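Bifunctional enzyme IspD/IspF (Campylobacter jejuni, PDB 1W55) catalyses two steps of isoprenoid precursor synthesis, forming 4-diphosphocytidyl-2-C-methyl-D-erythritol from CTP and methylerythritol phosphate, and methylerythritol cyclodiphosphate with release of CMP. Local coordinates at residues 268-273 / 286-291. Residues are numbered along the deposited sequence; the frame is centred on the assembly and turned at random.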
loop_
_atom_site.group_PDB
_atom_site.type_symbol
_atom_site.label_atom_id
_atom_site.label_comp_id
_atom_site.label_asym_id
_atom_site.label_seq_id
_atom_site.Cartn_x
_atom_site.Cartn_y
_atom_site.Cartn_z
ATOM N N GLU A 268 -9.584 46.973 -9.193
ATOM C CA GLU A 268 -8.443 46.968 -8.275
ATOM C C GLU A 268 -7.153 46.594 -9.015
ATOM O O GLU A 268 -6.075 47.082 -8.677
ATOM C CB GLU A 268 -8.674 45.991 -7.109
ATOM C CG GLU A 268 -10.027 46.126 -6.394
ATOM C CD GLU A 268 -10.134 47.383 -5.531
ATOM O OE1 GLU A 268 -9.091 47.834 -4.995
ATOM O OE2 GLU A 268 -11.259 47.927 -5.391
ATOM N N LEU A 269 -7.262 45.723 -10.020
ATOM C CA LEU A 269 -6.086 45.290 -10.775
ATOM C C LEU A 269 -5.710 46.281 -11.888
ATOM O O LEU A 269 -4.531 46.541 -12.106
ATOM C CB LEU A 269 -6.280 43.873 -11.343
ATOM C CG LEU A 269 -5.099 43.234 -12.088
ATOM C CD1 LEU A 269 -3.835 43.177 -11.217
ATOM C CD2 LEU A 269 -5.454 41.838 -12.610
ATOM N N TYR A 270 -6.718 46.818 -12.578
ATOM C CA TYR A 270 -6.513 47.793 -13.647
ATOM C C TYR A 270 -7.349 49.051 -13.409
ATOM O O TYR A 270 -8.364 49.239 -14.081
ATOM C CB TYR A 270 -6.889 47.197 -15.002
ATOM C CG TYR A 270 -6.209 45.884 -15.326
ATOM C CD1 TYR A 270 -6.953 44.712 -15.451
ATOM C CD2 TYR A 270 -4.829 45.817 -15.531
ATOM C CE1 TYR A 270 -6.346 43.500 -15.764
ATOM C CE2 TYR A 270 -4.203 44.608 -15.837
ATOM C CZ TYR A 270 -4.971 43.452 -15.951
ATOM O OH TYR A 270 -4.371 42.250 -16.255
ATOM N N PRO A 271 -6.931 49.909 -12.471
ATOM C CA PRO A 271 -7.705 51.117 -12.124
ATOM C C PRO A 271 -7.837 52.043 -13.334
ATOM O O PRO A 271 -6.833 52.558 -13.817
ATOM C CB PRO A 271 -6.875 51.789 -11.019
ATOM C CG PRO A 271 -5.838 50.794 -10.601
ATOM C CD PRO A 271 -5.678 49.798 -11.699
ATOM N N ASP A 272 -9.065 52.240 -13.808
ATOM C CA ASP A 272 -9.317 52.892 -15.094
ATOM C C ASP A 272 -10.058 54.230 -14.955
ATOM O O ASP A 272 -10.720 54.699 -15.881
ATOM C CB ASP A 272 -10.089 51.933 -16.012
ATOM C CG ASP A 272 -10.197 52.440 -17.443
ATOM O OD1 ASP A 272 -9.239 53.095 -17.920
ATOM O OD2 ASP A 272 -11.207 52.230 -18.159
ATOM N N THR A 273 -9.932 54.848 -13.790
ATOM C CA THR A 273 -10.639 56.094 -13.504
ATOM C C THR A 273 -10.107 57.296 -14.314
ATOM O O THR A 273 -10.855 58.232 -14.618
ATOM C CB THR A 273 -10.652 56.363 -11.971
ATOM O OG1 THR A 273 -11.149 57.680 -11.712
ATOM C CG2 THR A 273 -9.227 56.377 -11.392
ATOM N N LEU A 286 -7.209 40.102 -19.509
ATOM C CA LEU A 286 -7.672 38.800 -19.033
ATOM C C LEU A 286 -6.516 37.826 -18.826
ATOM O O LEU A 286 -6.409 37.195 -17.771
ATOM C CB LEU A 286 -8.691 38.193 -20.019
ATOM C CG LEU A 286 -9.087 36.722 -19.812
ATOM C CD1 LEU A 286 -9.733 36.490 -18.420
ATOM C CD2 LEU A 286 -10.005 36.213 -20.932
ATOM N N LYS A 287 -5.661 37.695 -19.841
ATOM C CA LYS A 287 -4.510 36.797 -19.769
ATOM C C LYS A 287 -3.587 37.145 -18.587
ATOM O O LYS A 287 -3.114 36.260 -17.872
ATOM C CB LYS A 287 -3.724 36.827 -21.076
ATOM C CG LYS A 287 -2.451 35.987 -21.057
ATOM C CD LYS A 287 -1.514 36.344 -22.204
ATOM C CE LYS A 287 -1.900 35.631 -23.507
ATOM N NZ LYS A 287 -1.445 34.204 -23.562
ATOM N N GLN A 288 -3.350 38.433 -18.385
ATOM C CA GLN A 288 -2.478 38.892 -17.306
ATOM C C GLN A 288 -3.090 38.662 -15.927
ATOM O O GLN A 288 -2.369 38.395 -14.964
ATOM C CB GLN A 288 -2.122 40.370 -17.496
ATOM C CG GLN A 288 -1.073 40.613 -18.576
ATOM C CD GLN A 288 -0.746 42.087 -18.747
ATOM O OE1 GLN A 288 -0.532 42.799 -17.767
ATOM N NE2 GLN A 288 -0.720 42.546 -19.988
ATOM N N ALA A 289 -4.414 38.785 -15.831
ATOM C CA ALA A 289 -5.116 38.491 -14.582
ATOM C C ALA A 289 -4.990 36.994 -14.218
ATOM O O ALA A 289 -4.749 36.649 -13.066
ATOM C CB ALA A 289 -6.573 38.894 -14.690
ATOM N N TYR A 290 -5.157 36.119 -15.207
ATOM C CA TYR A 290 -4.952 34.686 -15.011
ATOM C C TYR A 290 -3.500 34.352 -14.635
ATOM O O TYR A 290 -3.262 33.449 -13.821
ATOM C CB TYR A 290 -5.394 33.886 -16.242
ATOM C CG TYR A 290 -5.395 32.385 -16.021
ATOM C CD1 TYR A 290 -5.881 31.832 -14.826
ATOM C CD2 TYR A 290 -4.894 31.519 -16.995
ATOM C CE1 TYR A 290 -5.860 30.461 -14.609
ATOM C CE2 TYR A 290 -4.885 30.136 -16.794
ATOM C CZ TYR A 290 -5.370 29.619 -15.597
ATOM O OH TYR A 290 -5.362 28.263 -15.382
ATOM N N ASP A 291 -2.536 35.075 -15.213
ATOM C CA ASP A 291 -1.134 34.942 -14.800
ATOM C C ASP A 291 -0.972 35.192 -13.302
ATOM O O ASP A 291 -0.238 34.466 -12.633
ATOM C CB ASP A 291 -0.220 35.912 -15.560
ATOM C CG ASP A 291 0.099 35.449 -16.978
ATOM O OD1 ASP A 291 -0.095 34.246 -17.292
ATOM O OD2 ASP A 291 0.557 36.242 -17.846
#
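With chi1 at -53°, which sets CG opposite the carbonyl carbon, Tyr-270 sends its phenol towards helix 282-295, while the preceding residue, Leu-269, its CG anti to the backbone N (chi1 -176°), reaches the same helix. The tyrosine ring arrives edge-on: Gln-288 CB lies near the ring plane, 3.2 Å from Tyr-270 OH. That hydroxyl also comes within 3.5 Å of Ala-289 N, but the two are not aligned for a hydrogen bond; its bond goes instead to the backbone O of Leu-285, one residue before the segment 286-291, tying the phenol to the helix through a main-chain carbonyl. Beside it, Leu-269 CD2 sits 3.8 Å from Ala-289 CB, a van der Waals contact between the leucine methyl and the alanine methyl. Leu-269 also covers one face of its neighbour's ring, with CG 3.8 Å from the Tyr-270 ring plane and centred on it. Gln-288 stays extended beyond CG, its amide nearly perpendicular to the phenol ring and its NE2 hydrogen-bonded to Glu-284 OE2. Phe-277 meets the Tyr-270 ring edge-to-face, and Leu-258 of helix 248-260 packs on Leu-269. Tyr-270 is where the chain leaves helix 266-269, so the contact fastens that exit to helix 282-295 of the IspF domain, next to the pocket where Glu-268 touches bound CMP and where residues 270-273, by analogy with related enzymes, probably help bind the substrate.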